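Local coordinates for protein sulfoquinovosidase (Escherichia coli, PDB 5AEG) that hydrolyses sulfoquinovosyl diacylglycerides and simpler sulfoquinovosides such as sulfoquinovosyl glycerol, releasing sulfoquinovose for sulfoglycolysis, at residues L410-Y415 against I424-W429; H502-G507 against R535-N540; W626-P631 against G647-N652. All coordinates share one frame; numbering follows the deposited sequence.

Interactions 1 and 2 both belong to the TIM-barrel domain of this family 31 glycoside hydrolase: the first pairs the loop after strand 401-404 with helix 422-444, the second joins the neighbouring parallel strands 501-505 and 534-536. Their centres lie about 29 Å apart. Interaction 3 comes last along the chain, in the C-terminal domain, where strands 625-630 and 647-652 pair; its centre is about 28 Å from that of interaction 2 and about 45 Å from that of interaction 1. The three follow in series without touching. Interaction 2 holds the substrate-binding His537, interaction 1 lies near Glu408, an active-site residue by similarity, and interaction 3 is packing within the C-terminal domain.

Interaction 1: L410-Y415 against I424-W429; sequences LPTDTY and IMHNAW
The carbonyl oxygen of Leu410 takes a hydrogen bond from the imidazole of His426, with ND1 to O at 2.7 Å. The donor lies in the carbonyl plane on a lone pair of the oxygen, but the N-H points somewhat off line, at 147°. With CG anti to its backbone N (chi1 172°), the His426 ring is carried out beside the helix to meet the loop. A water ties the same two residues again, accepting from Leu410 N and donating to His426 O, so both backbone polar groups of Leu410 are engaged. The leucine side chain, meanwhile, lies against the indole of Trp429. Its CD1 sits squarely over the six-membered ring, 3.8 Å from the centroid, a CH-pi contact, while CD2 reaches CE3 at 3.7 Å and also touches Met425 CB. Beyond Leu410 the loop folds into a type I turn, Pro411 to Thr414, in which Thr414 OG1 donates to Pro411 O at 2.8 Å. The far nitrogen of His426, NE2, bonds to Thr150 O, and its ring stacks on Trp149. Through His426, helix 422-444 joins the loop after barrel strand 401-404 to the chain just after strand 145-148.

Interaction 2: H502-G507 against R535-N540; sequences HSDIGG and RTHEGN
Strand ends 501-505 and 534-536 run parallel here, and Ile505 N donates to Arg535 O at 3.1 Å in a nearly straight bond of 168°. They are neighbouring strands of the TIM barrel, linked through helix 518-528 as a beta-alpha-beta unit. Two waters extend this backbone link, one sitting between Arg535 N and Ser503 O, the other donating to both Ile505 O and His537 O. At the end of the strand, a type II turn from Asp504 to Gly507, closed by Gly507 N to Asp504 O, redirects the chain. The side chain of Arg535 leaves its strand extended and then bends at chi3 (54°), which brings the guanidinium back between His502 and Asp504. Both NH1 and NH2 grip a single carboxylate oxygen, Asp504 OD1, each at 2.8 Å. This end-on salt bridge lies in the guanidinium plane, but the carboxylate stands steeply across it, the two planes 79° apart: NH1 meets OD1 nearly along the C-O axis and NH2 from above the carboxylate plane. From the neighbouring edge, NE donates to His502 NE2 at 3.1 Å, in the plane of the imidazole; a weak bond from NH2 joins it. The ring of His537, which binds substrate, turns its CD2 edge to OD1 at 3.3 Å, while its ND1 accepts from Gly539 N at 3.0 Å. The other carboxylate oxygen, OD2, is held by Trp469. The bond from NE is consistent with His502 NE2 acting as acceptor, and the buried arginine faces a carboxylate that probably balances its charge beside a substrate-binding histidine.

Interaction 3: W626-P631 against G647-N652; sequences WTLYLP and GEVTVN
Thr627 and Thr650 meet hydroxyl to hydroxyl, OG1 to OG1 at 2.6 Å, either of them able to be the donor. Both hydroxyls lie beside their own backbone N and anti to the carbonyl carbon (chi1 -63° and -62°), a matched setting that turns the two oxygens to each other across a non-hydrogen-bonded pair. On the same face, Glu648 bends at chi2 and lays its carboxylate alongside the opposite strand. There OE1 comes to the edge of the Tyr629 ring, 3.6 Å from CD1, and OE2 lies 3.3 Å from Leu628 O, two acceptors that are not bonded to each other. The other face is apolar: Leu628 CG packs on Val649 CG1 at 3.6 Å, and Leu630 CG touches the same methyl at 3.9 Å, so Val649 CG1 is shared by two leucines. Farther along, Leu628 CD2 makes a looser contact with Val651 CG2.

The backbones beneath form a two-stranded antiparallel ribbon in the C-terminal domain of this family 31 enzyme. Trp626 with Val651, Leu628 with Val649 and Leu630 with Gly647 are the hydrogen-bonded pairs, each joined by two N-H to O bonds; the shorter bond of the middle pair, Val649 N to Leu628 O, is 2.8 Å. CA-H...O contacts add to this ladder, among them Thr627 CA to Val649 O at 3.1 Å. The strands are twisted, their directions 147° apart.

Beyond the ribbon, the apolar face settles on the neighbouring sheet: Phe644 touches Leu630, Val649 and Val651, Phe661 meets Leu628, Leu630 and Val651, and Leu614 touches both leucines. On the threonine face, the phenol of Tyr629 is fixed by a hydrogen bond from its OH to Asp597 OD2, and its ring meets His599 edge-to-face.

Interaction 1: L410-Y415 against I424-W429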
ATOM      1  N   LEU A 410     -13.000   9.023   0.827  1.00 23.29           N
ATOM      2  CA  LEU A 410     -14.302   9.235   1.559  1.00 24.38           C
ATOM      3  C   LEU A 410     -14.278  10.697   2.076  1.00 22.23           C
ATOM      4  O   LEU A 410     -13.426  11.068   2.889  1.00 20.96           O
ATOM      5  CB  LEU A 410     -14.494   8.327   2.750  1.00 23.77           C
ATOM      6  CG  LEU A 410     -15.843   8.654   3.450  1.00 24.07           C
ATOM      7  CD1 LEU A 410     -17.029   8.116   2.607  1.00 21.89           C
ATOM      8  CD2 LEU A 410     -15.925   8.186   4.867  1.00 28.15           C
ATOM      9  N   PRO A 411     -15.145  11.582   1.538  1.00 23.71           N
ATOM     10  CA  PRO A 411     -15.124  12.981   1.986  1.00 24.95           C
ATOM     11  C   PRO A 411     -15.504  13.071   3.432  1.00 22.35           C
ATOM     12  O   PRO A 411     -16.302  12.237   3.932  1.00 25.74           O
ATOM     13  CB  PRO A 411     -16.210  13.662   1.101  1.00 28.25           C
ATOM     14  CG  PRO A 411     -16.180  12.863  -0.147  1.00 27.78           C
ATOM     15  CD  PRO A 411     -16.146  11.440   0.451  1.00 25.95           C
ATOM     16  N   THR A 412     -14.888  14.008   4.107  1.00 23.55           N
ATOM     17  CA  THR A 412     -15.100  14.115   5.554  1.00 26.25           C
ATOM     18  C   THR A 412     -16.368  14.840   5.997  1.00 30.22           C
ATOM     19  O   THR A 412     -16.666  14.920   7.208  1.00 28.59           O
ATOM     20  CB  THR A 412     -13.888  14.763   6.216  1.00 28.11           C
ATOM     21  OG1 THR A 412     -13.320  15.765   5.351  1.00 29.93           O
ATOM     22  CG2 THR A 412     -12.854  13.694   6.442  1.00 28.59           C
ATOM     23  N   ASP A 413     -17.130  15.298   5.037  1.00 30.21           N
ATOM     24  CA  ASP A 413     -18.488  15.880   5.278  1.00 30.29           C
ATOM     25  C   ASP A 413     -19.596  14.988   4.710  1.00 34.41           C
ATOM     26  O   ASP A 413     -20.689  15.483   4.438  1.00 31.57           O
ATOM     27  CB  ASP A 413     -18.547  17.315   4.758  1.00 29.79           C
ATOM     28  CG  ASP A 413     -18.333  17.426   3.314  1.00 31.94           C
ATOM     29  OD1 ASP A 413     -18.030  16.406   2.676  1.00 32.66           O
ATOM     30  OD2 ASP A 413     -18.410  18.541   2.774  1.00 38.37           O
ATOM     31  N   THR A 414     -19.329  13.670   4.572  1.00 29.75           N
ATOM     32  CA  THR A 414     -20.391  12.704   4.375  1.00 27.20           C
ATOM     33  C   THR A 414     -20.987  12.308   5.719  1.00 30.26           C
ATOM     34  O   THR A 414     -20.325  12.449   6.765  1.00 29.01           O
ATOM     35  CB  THR A 414     -19.892  11.388   3.724  1.00 30.98           C
ATOM     36  OG1 THR A 414     -18.760  10.901   4.472  1.00 28.86           O
ATOM     37  CG2 THR A 414     -19.526  11.651   2.268  1.00 28.26           C
ATOM     38  N   TYR A 415     -22.227  11.792   5.646  1.00 29.17           N
ATOM     39  CA  TYR A 415     -22.979  11.267   6.747  1.00 31.83           C
ATOM     40  C   TYR A 415     -23.318   9.858   6.354  1.00 28.94           C
ATOM     41  O   TYR A 415     -23.891   9.618   5.286  1.00 30.88           O
ATOM     42  CB  TYR A 415     -24.248  12.119   7.011  1.00 34.96           C
ATOM     43  CG  TYR A 415     -23.840  13.434   7.533  1.00 34.79           C
ATOM     44  CD1 TYR A 415     -23.410  14.409   6.679  1.00 36.94           C
ATOM     45  CD2 TYR A 415     -23.752  13.668   8.909  1.00 37.01           C
ATOM     46  CE1 TYR A 415     -22.917  15.604   7.158  1.00 37.81           C
ATOM     47  CE2 TYR A 415     -23.289  14.876   9.393  1.00 40.55           C
ATOM     48  CZ  TYR A 415     -22.863  15.828   8.500  1.00 41.85           C
ATOM     49  OH  TYR A 415     -22.407  17.040   8.902  1.00 49.37           O
ATOM     50  N   ILE A 424     -13.810   9.656  11.398  1.00 24.34           N
ATOM     51  CA  ILE A 424     -13.363   8.369  11.817  1.00 25.77           C
ATOM     52  C   ILE A 424     -13.462   7.308  10.715  1.00 25.94           C
ATOM     53  O   ILE A 424     -12.604   6.399  10.596  1.00 23.30           O
ATOM     54  CB  ILE A 424     -14.172   7.892  13.086  1.00 27.88           C
ATOM     55  CG1 ILE A 424     -14.000   8.895  14.280  1.00 35.12           C
ATOM     56  CG2 ILE A 424     -13.847   6.445  13.481  1.00 28.42           C
ATOM     57  CD1 ILE A 424     -12.650   9.006  14.889  1.00 34.33           C
ATOM     58  N   MET A 425     -14.510   7.336   9.924  1.00 23.39           N
ATOM     59  CA  MET A 425     -14.639   6.317   8.857  1.00 23.21           C
ATOM     60  C   MET A 425     -13.667   6.490   7.666  1.00 22.18           C
ATOM     61  O   MET A 425     -13.397   5.520   6.966  1.00 22.86           O
ATOM     62  CB  MET A 425     -16.083   6.297   8.324  1.00 26.64           C
ATOM     63  CG  MET A 425     -17.138   5.704   9.313  1.00 26.69           C
ATOM     64  SD  MET A 425     -16.704   4.128  10.057  1.00 30.48           S
ATOM     65  CE  MET A 425     -16.482   3.148   8.625  1.00 29.90           C
ATOM     66  N   HIS A 426     -13.198   7.702   7.468  1.00 21.26           N
ATOM     67  CA  HIS A 426     -12.367   8.047   6.294  1.00 23.05           C
ATOM     68  C   HIS A 426     -11.166   7.098   6.180  1.00 22.33           C
ATOM     69  O   HIS A 426     -11.009   6.410   5.171  1.00 21.20           O
ATOM     70  CB  HIS A 426     -11.895   9.464   6.418  1.00 21.76           C
ATOM     71  CG  HIS A 426     -10.888   9.838   5.383  1.00 23.89           C
ATOM     72  ND1 HIS A 426     -11.225  10.127   4.078  1.00 21.80           N
ATOM     73  CD2 HIS A 426      -9.536   9.894   5.451  1.00 23.48           C
ATOM     74  CE1 HIS A 426     -10.112  10.387   3.399  1.00 25.05           C
ATOM     75  NE2 HIS A 426      -9.080  10.214   4.205  1.00 24.70           N
ATOM     76  N   ASN A 427     -10.437   6.939   7.276  1.00 21.39           N
ATOM     77  CA  ASN A 427      -9.229   6.068   7.285  1.00 20.20           C
ATOM     78  C   ASN A 427      -9.581   4.602   7.248  1.00 23.47           C
ATOM     79  O   ASN A 427      -8.797   3.780   6.767  1.00 20.78           O
ATOM     80  CB  ASN A 427      -8.351   6.341   8.504  1.00 20.44           C
ATOM     81  CG  ASN A 427      -7.447   7.518   8.323  1.00 21.69           C
ATOM     82  OD1 ASN A 427      -7.247   8.018   7.233  1.00 22.20           O
ATOM     83  ND2 ASN A 427      -6.866   7.971   9.413  1.00 21.81           N
ATOM     84  N   ALA A 428     -10.789   4.218   7.691  1.00 22.34           N
ATOM     85  CA  ALA A 428     -11.226   2.799   7.615  1.00 22.32           C
ATOM     86  C   ALA A 428     -11.815   2.383   6.264  1.00 19.41           C
ATOM     87  O   ALA A 428     -12.076   1.188   6.015  1.00 21.69           O
ATOM     88  CB  ALA A 428     -12.269   2.528   8.741  1.00 23.70           C
ATOM     89  N   TRP A 429     -12.061   3.368   5.401  1.00 21.22           N
ATOM     90  CA  TRP A 429     -12.764   3.077   4.137  1.00 21.24           C
ATOM     91  C   TRP A 429     -12.001   2.044   3.241  1.00 23.75           C
ATOM     92  O   TRP A 429     -12.587   1.135   2.665  1.00 21.38           O
ATOM     93  CB  TRP A 429     -13.006   4.329   3.302  1.00 24.60           C
ATOM     94  CG  TRP A 429     -14.287   4.295   2.550  1.00 23.91           C
ATOM     95  CD1 TRP A 429     -14.465   4.170   1.236  1.00 27.91           C
ATOM     96  CD2 TRP A 429     -15.616   4.312   3.147  1.00 25.03           C
ATOM     97  NE1 TRP A 429     -15.842   4.192   0.918  1.00 26.01           N
ATOM     98  CE2 TRP A 429     -16.556   4.247   2.084  1.00 27.34           C
ATOM     99  CE3 TRP A 429     -16.068   4.471   4.448  1.00 24.87           C
ATOM    100  CZ2 TRP A 429     -17.967   4.304   2.305  1.00 28.82           C
ATOM    101  CZ3 TRP A 429     -17.508   4.472   4.704  1.00 27.49           C
ATOM    102  CH2 TRP A 429     -18.422   4.427   3.618  1.00 25.85           C
TER
HETATM  103  O   HOH W   1     -11.232   7.449   2.485  1.00 24.29           O

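Interaction 2: H502-G507 against R535-N540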
ATOM      1  N   HIS A 502       3.122  -4.831  -6.525  1.00 18.22           N
ATOM      2  CA  HIS A 502       3.670  -4.482  -7.860  1.00 17.94           C
ATOM      3  C   HIS A 502       3.369  -3.059  -8.179  1.00 16.95           C
ATOM      4  O   HIS A 502       2.742  -2.301  -7.356  1.00 17.09           O
ATOM      5  CB  HIS A 502       3.130  -5.449  -8.969  1.00 17.04           C
ATOM      6  CG  HIS A 502       1.703  -5.209  -9.379  1.00 17.24           C
ATOM      7  ND1 HIS A 502       0.628  -5.494  -8.573  1.00 18.33           N
ATOM      8  CD2 HIS A 502       1.181  -4.676 -10.509  1.00 20.90           C
ATOM      9  CE1 HIS A 502      -0.499  -5.251  -9.220  1.00 19.33           C
ATOM     10  NE2 HIS A 502      -0.190  -4.653 -10.353  1.00 21.22           N
ATOM     11  N   SER A 503       3.923  -2.635  -9.305  1.00 18.00           N
ATOM     12  CA  SER A 503       3.753  -1.281  -9.780  1.00 18.05           C
ATOM     13  C   SER A 503       3.397  -1.299 -11.291  1.00 17.85           C
ATOM     14  O   SER A 503       3.620  -2.302 -12.019  1.00 16.73           O
ATOM     15  CB  SER A 503       4.968  -0.408  -9.484  1.00 15.86           C
ATOM     16  OG  SER A 503       6.175  -0.927 -10.167  1.00 15.68           O
ATOM     17  N   ASP A 504       2.813  -0.175 -11.725  1.00 17.32           N
ATOM     18  CA  ASP A 504       2.600   0.061 -13.179  1.00 18.49           C
ATOM     19  C   ASP A 504       3.976   0.070 -13.939  1.00 16.06           C
ATOM     20  O   ASP A 504       4.857   0.883 -13.619  1.00 17.77           O
ATOM     21  CB  ASP A 504       1.923   1.421 -13.415  1.00 17.71           C
ATOM     22  CG  ASP A 504       0.527   1.526 -12.796  1.00 18.23           C
ATOM     23  OD1 ASP A 504      -0.346   0.637 -12.954  1.00 18.02           O
ATOM     24  OD2 ASP A 504       0.350   2.515 -12.051  1.00 20.31           O
ATOM     25  N   ILE A 505       4.175  -0.846 -14.858  1.00 18.01           N
ATOM     26  CA  ILE A 505       5.372  -0.856 -15.647  1.00 19.23           C
ATOM     27  C   ILE A 505       5.374   0.409 -16.538  1.00 18.94           C
ATOM     28  O   ILE A 505       4.521   0.564 -17.398  1.00 18.53           O
ATOM     29  CB  ILE A 505       5.527  -2.104 -16.525  1.00 18.73           C
ATOM     30  CG1 ILE A 505       5.728  -3.323 -15.656  1.00 18.46           C
ATOM     31  CG2 ILE A 505       6.731  -1.885 -17.417  1.00 21.73           C
ATOM     32  CD1 ILE A 505       5.620  -4.696 -16.298  1.00 18.44           C
ATOM     33  N   GLY A 506       6.266   1.310 -16.187  1.00 16.89           N
ATOM     34  CA  GLY A 506       6.501   2.626 -16.822  1.00 19.20           C
ATOM     35  C   GLY A 506       5.899   3.796 -16.067  1.00 19.84           C
ATOM     36  O   GLY A 506       5.980   4.946 -16.536  1.00 18.07           O
ATOM     37  N   GLY A 507       5.225   3.506 -14.932  1.00 16.83           N
ATOM     38  CA  GLY A 507       4.568   4.595 -14.106  1.00 17.10           C
ATOM     39  C   GLY A 507       3.286   5.051 -14.785  1.00 17.65           C
ATOM     40  O   GLY A 507       2.823   4.435 -15.780  1.00 16.80           O
ATOM     41  N   ARG A 535       2.591  -6.011 -14.958  1.00 17.76           N
ATOM     42  CA  ARG A 535       1.356  -5.416 -15.526  1.00 18.80           C
ATOM     43  C   ARG A 535       1.694  -4.018 -15.971  1.00 18.58           C
ATOM     44  O   ARG A 535       2.331  -3.275 -15.199  1.00 16.93           O
ATOM     45  CB  ARG A 535       0.211  -5.393 -14.496  1.00 18.07           C
ATOM     46  CG  ARG A 535      -1.051  -4.714 -15.086  1.00 18.82           C
ATOM     47  CD  ARG A 535      -2.128  -4.487 -14.079  1.00 19.04           C
ATOM     48  NE  ARG A 535      -1.639  -3.716 -12.887  1.00 17.73           N
ATOM     49  CZ  ARG A 535      -1.417  -2.410 -12.895  1.00 19.47           C
ATOM     50  NH1 ARG A 535      -1.578  -1.649 -14.007  1.00 21.14           N
ATOM     51  NH2 ARG A 535      -0.960  -1.784 -11.803  1.00 18.54           N
ATOM     52  N   THR A 536       1.356  -3.691 -17.233  1.00 18.07           N
ATOM     53  CA  THR A 536       1.580  -2.388 -17.767  1.00 17.45           C
ATOM     54  C   THR A 536       0.381  -1.441 -17.613  1.00 17.71           C
ATOM     55  O   THR A 536      -0.729  -1.848 -17.158  1.00 18.96           O
ATOM     56  CB  THR A 536       1.993  -2.483 -19.248  1.00 17.19           C
ATOM     57  OG1 THR A 536       0.871  -2.702 -20.065  1.00 18.00           O
ATOM     58  CG2 THR A 536       3.027  -3.582 -19.504  1.00 17.66           C
ATOM     59  N   HIS A 537       0.652  -0.186 -17.863  1.00 18.47           N
ATOM     60  CA  HIS A 537      -0.379   0.864 -17.824  1.00 18.72           C
ATOM     61  C   HIS A 537      -0.103   1.835 -18.950  1.00 19.71           C
ATOM     62  O   HIS A 537       1.041   2.235 -19.161  1.00 18.18           O
ATOM     63  CB  HIS A 537      -0.330   1.660 -16.496  1.00 17.55           C
ATOM     64  CG  HIS A 537      -1.649   2.289 -16.109  1.00 18.85           C
ATOM     65  ND1 HIS A 537      -2.402   3.079 -16.956  1.00 22.13           N
ATOM     66  CD2 HIS A 537      -2.358   2.249 -14.935  1.00 19.41           C
ATOM     67  CE1 HIS A 537      -3.489   3.504 -16.356  1.00 20.86           C
ATOM     68  NE2 HIS A 537      -3.506   2.994 -15.133  1.00 18.73           N
ATOM     69  N   GLU A 538      -1.144   2.243 -19.687  1.00 18.57           N
ATOM     70  CA  GLU A 538      -0.900   3.299 -20.681  1.00 18.48           C
ATOM     71  C   GLU A 538      -0.574   4.674 -20.115  1.00 19.83           C
ATOM     72  O   GLU A 538       0.088   5.491 -20.762  1.00 18.30           O
ATOM     73  CB  GLU A 538      -2.071   3.409 -21.644  1.00 20.32           C
ATOM     74  CG  GLU A 538      -2.297   2.133 -22.466  1.00 20.65           C
ATOM     75  CD  GLU A 538      -3.456   2.272 -23.496  1.00 24.52           C
ATOM     76  OE1 GLU A 538      -4.284   3.208 -23.358  1.00 26.86           O
ATOM     77  OE2 GLU A 538      -3.549   1.390 -24.425  1.00 28.62           O
ATOM     78  N   GLY A 539      -0.919   4.915 -18.853  1.00 18.15           N
ATOM     79  CA  GLY A 539      -0.833   6.263 -18.228  1.00 19.65           C
ATOM     80  C   GLY A 539      -2.072   7.102 -18.520  1.00 21.92           C
ATOM     81  O   GLY A 539      -2.894   6.762 -19.392  1.00 22.21           O
ATOM     82  N   ASN A 540      -2.206   8.228 -17.852  1.00 20.52           N
ATOM     83  CA  ASN A 540      -3.445   9.021 -18.025  1.00 21.54           C
ATOM     84  C   ASN A 540      -3.562   9.698 -19.390  1.00 23.39           C
ATOM     85  O   ASN A 540      -4.692  10.027 -19.780  1.00 23.89           O
ATOM     86  CB  ASN A 540      -3.679  10.065 -16.945  1.00 23.00           C
ATOM     87  CG  ASN A 540      -2.558  11.048 -16.822  1.00 23.69           C
ATOM     88  OD1 ASN A 540      -1.468  10.665 -16.493  1.00 24.00           O
ATOM     89  ND2 ASN A 540      -2.782  12.319 -17.191  1.00 23.82           N
TER
HETATM   90  O   HOH W   2       4.154  -4.891 -12.837  1.00 17.99           O
HETATM   91  O   HOH W   3       3.253   0.684 -19.648  1.00 18.14           O

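Interaction 3: W626-P631 against G647-N652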
ATOM      1  N   TRP A 626      25.774   0.759 -12.021  1.00 20.89           N
ATOM      2  CA  TRP A 626      24.972   0.920 -10.834  1.00 24.38           C
ATOM      3  C   TRP A 626      25.749   0.400  -9.610  1.00 22.78           C
ATOM      4  O   TRP A 626      26.489  -0.598  -9.710  1.00 23.51           O
ATOM      5  CB  TRP A 626      23.655   0.139 -10.981  1.00 22.62           C
ATOM      6  CG  TRP A 626      22.626   0.519  -9.951  1.00 21.59           C
ATOM      7  CD1 TRP A 626      22.151  -0.209  -8.937  1.00 23.90           C
ATOM      8  CD2 TRP A 626      21.929   1.748  -9.940  1.00 22.32           C
ATOM      9  NE1 TRP A 626      21.168   0.509  -8.253  1.00 21.57           N
ATOM     10  CE2 TRP A 626      21.048   1.729  -8.827  1.00 22.43           C
ATOM     11  CE3 TRP A 626      22.004   2.921 -10.757  1.00 22.04           C
ATOM     12  CZ2 TRP A 626      20.224   2.796  -8.532  1.00 22.13           C
ATOM     13  CZ3 TRP A 626      21.168   4.032 -10.434  1.00 22.51           C
ATOM     14  CH2 TRP A 626      20.349   3.947  -9.301  1.00 22.67           C
ATOM     15  N   THR A 627      25.561   1.095  -8.503  1.00 23.73           N
ATOM     16  CA  THR A 627      26.288   0.858  -7.203  1.00 24.10           C
ATOM     17  C   THR A 627      25.238   0.493  -6.196  1.00 25.04           C
ATOM     18  O   THR A 627      24.162   1.124  -6.139  1.00 22.34           O
ATOM     19  CB  THR A 627      27.083   2.131  -6.852  1.00 24.21           C
ATOM     20  OG1 THR A 627      28.072   2.375  -7.857  1.00 26.01           O
ATOM     21  CG2 THR A 627      27.788   2.009  -5.495  1.00 30.33           C
ATOM     22  N   LEU A 628      25.482  -0.569  -5.442  1.00 22.50           N
ATOM     23  CA  LEU A 628      24.563  -1.122  -4.497  1.00 20.69           C
ATOM     24  C   LEU A 628      25.406  -1.790  -3.425  1.00 21.66           C
ATOM     25  O   LEU A 628      26.658  -1.804  -3.526  1.00 23.04           O
ATOM     26  CB  LEU A 628      23.681  -2.166  -5.156  1.00 22.07           C
ATOM     27  CG  LEU A 628      24.459  -3.305  -5.783  1.00 20.32           C
ATOM     28  CD1 LEU A 628      23.842  -4.606  -5.325  1.00 20.88           C
ATOM     29  CD2 LEU A 628      24.483  -3.192  -7.308  1.00 22.65           C
ATOM     30  N   TYR A 629      24.713  -2.363  -2.455  1.00 21.53           N
ATOM     31  CA  TYR A 629      25.331  -2.986  -1.304  1.00 19.78           C
ATOM     32  C   TYR A 629      25.060  -4.458  -1.280  1.00 22.47           C
ATOM     33  O   TYR A 629      23.918  -4.880  -1.305  1.00 20.62           O
ATOM     34  CB  TYR A 629      24.853  -2.287   0.029  1.00 22.60           C
ATOM     35  CG  TYR A 629      25.492  -2.934   1.218  1.00 22.98           C
ATOM     36  CD1 TYR A 629      26.872  -2.695   1.518  1.00 25.21           C
ATOM     37  CD2 TYR A 629      24.805  -3.830   2.003  1.00 23.26           C
ATOM     38  CE1 TYR A 629      27.480  -3.295   2.658  1.00 25.42           C
ATOM     39  CE2 TYR A 629      25.418  -4.444   3.119  1.00 25.78           C
ATOM     40  CZ  TYR A 629      26.781  -4.193   3.398  1.00 24.94           C
ATOM     41  OH  TYR A 629      27.337  -4.855   4.524  1.00 25.72           O
ATOM     42  N   LEU A 630      26.115  -5.287  -1.117  1.00 21.59           N
ATOM     43  CA  LEU A 630      25.906  -6.679  -0.837  1.00 22.14           C
ATOM     44  C   LEU A 630      26.272  -7.022   0.613  1.00 24.47           C
ATOM     45  O   LEU A 630      27.381  -6.654   1.062  1.00 23.37           O
ATOM     46  CB  LEU A 630      26.788  -7.537  -1.778  1.00 22.13           C
ATOM     47  CG  LEU A 630      26.531  -7.397  -3.288  1.00 24.37           C
ATOM     48  CD1 LEU A 630      27.563  -8.241  -4.130  1.00 24.46           C
ATOM     49  CD2 LEU A 630      25.153  -7.854  -3.637  1.00 26.45           C
ATOM     50  N   PRO A 631      25.341  -7.645   1.350  1.00 22.77           N
ATOM     51  CA  PRO A 631      25.714  -8.098   2.671  1.00 22.97           C
ATOM     52  C   PRO A 631      26.672  -9.360   2.491  1.00 25.30           C
ATOM     53  O   PRO A 631      26.908  -9.850   1.334  1.00 23.31           O
ATOM     54  CB  PRO A 631      24.419  -8.527   3.299  1.00 22.52           C
ATOM     55  CG  PRO A 631      23.629  -9.089   2.103  1.00 23.82           C
ATOM     56  CD  PRO A 631      24.092  -8.276   0.912  1.00 25.17           C
ATOM     57  N   GLY A 647      30.072  -6.146   0.592  1.00 25.02           N
ATOM     58  CA  GLY A 647      30.594  -4.800   0.501  1.00 24.30           C
ATOM     59  C   GLY A 647      29.780  -4.016  -0.543  1.00 25.26           C
ATOM     60  O   GLY A 647      28.939  -4.611  -1.266  1.00 22.11           O
ATOM     61  N   GLU A 648      30.125  -2.763  -0.719  1.00 24.74           N
ATOM     62  CA  GLU A 648      29.610  -1.971  -1.795  1.00 28.17           C
ATOM     63  C   GLU A 648      30.132  -2.552  -3.104  1.00 29.19           C
ATOM     64  O   GLU A 648      31.361  -2.932  -3.182  1.00 23.54           O
ATOM     65  CB  GLU A 648      30.082  -0.529  -1.643  1.00 31.20           C
ATOM     66  CG  GLU A 648      29.136   0.493  -2.247  1.00 43.10           C
ATOM     67  CD  GLU A 648      27.831   0.646  -1.446  1.00 47.22           C
ATOM     68  OE1 GLU A 648      27.819   0.247  -0.288  1.00 53.69           O
ATOM     69  OE2 GLU A 648      26.794   1.124  -1.977  1.00 55.07           O
ATOM     70  N   VAL A 649      29.311  -2.540  -4.180  1.00 23.52           N
ATOM     71  CA  VAL A 649      29.756  -3.020  -5.489  1.00 24.20           C
ATOM     72  C   VAL A 649      29.215  -2.144  -6.573  1.00 28.90           C
ATOM     73  O   VAL A 649      28.071  -1.621  -6.469  1.00 23.38           O
ATOM     74  CB  VAL A 649      29.333  -4.485  -5.669  1.00 24.81           C
ATOM     75  CG1 VAL A 649      27.835  -4.643  -5.729  1.00 26.68           C
ATOM     76  CG2 VAL A 649      29.942  -5.075  -6.900  1.00 28.14           C
ATOM     77  N   THR A 650      30.007  -1.943  -7.604  1.00 25.37           N
ATOM     78  CA  THR A 650      29.508  -1.249  -8.805  1.00 25.37           C
ATOM     79  C   THR A 650      29.541  -2.241  -9.918  1.00 26.37           C
ATOM     80  O   THR A 650      30.568  -2.962 -10.071  1.00 25.72           O
ATOM     81  CB  THR A 650      30.334   0.017  -9.061  1.00 25.37           C
ATOM     82  OG1 THR A 650      30.196   0.927  -7.936  1.00 26.54           O
ATOM     83  CG2 THR A 650      29.935   0.684 -10.448  1.00 27.15           C
ATOM     84  N   VAL A 651      28.463  -2.402 -10.663  1.00 23.22           N
ATOM     85  CA  VAL A 651      28.420  -3.347 -11.801  1.00 24.79           C
ATOM     86  C   VAL A 651      27.890  -2.697 -13.038  1.00 28.20           C
ATOM     87  O   VAL A 651      27.091  -1.760 -12.963  1.00 24.97           O
ATOM     88  CB  VAL A 651      27.543  -4.608 -11.532  1.00 29.17           C
ATOM     89  CG1 VAL A 651      28.189  -5.490 -10.505  1.00 36.38           C
ATOM     90  CG2 VAL A 651      26.093  -4.241 -11.065  1.00 26.04           C
ATOM     91  N   ASN A 652      28.324  -3.198 -14.215  1.00 24.82           N
ATOM     92  CA  ASN A 652      27.694  -2.777 -15.441  1.00 25.77           C
ATOM     93  C   ASN A 652      26.216  -3.166 -15.441  1.00 23.86           C
ATOM     94  O   ASN A 652      25.820  -4.245 -14.999  1.00 22.85           O
ATOM     95  CB  ASN A 652      28.377  -3.424 -16.641  1.00 30.84           C
ATOM     96  CG  ASN A 652      29.675  -2.719 -16.986  1.00 44.50           C
ATOM     97  OD1 ASN A 652      29.989  -1.575 -16.529  1.00 44.51           O
ATOM     98  ND2 ASN A 652      30.446  -3.379 -17.817  1.00 49.78           N
TER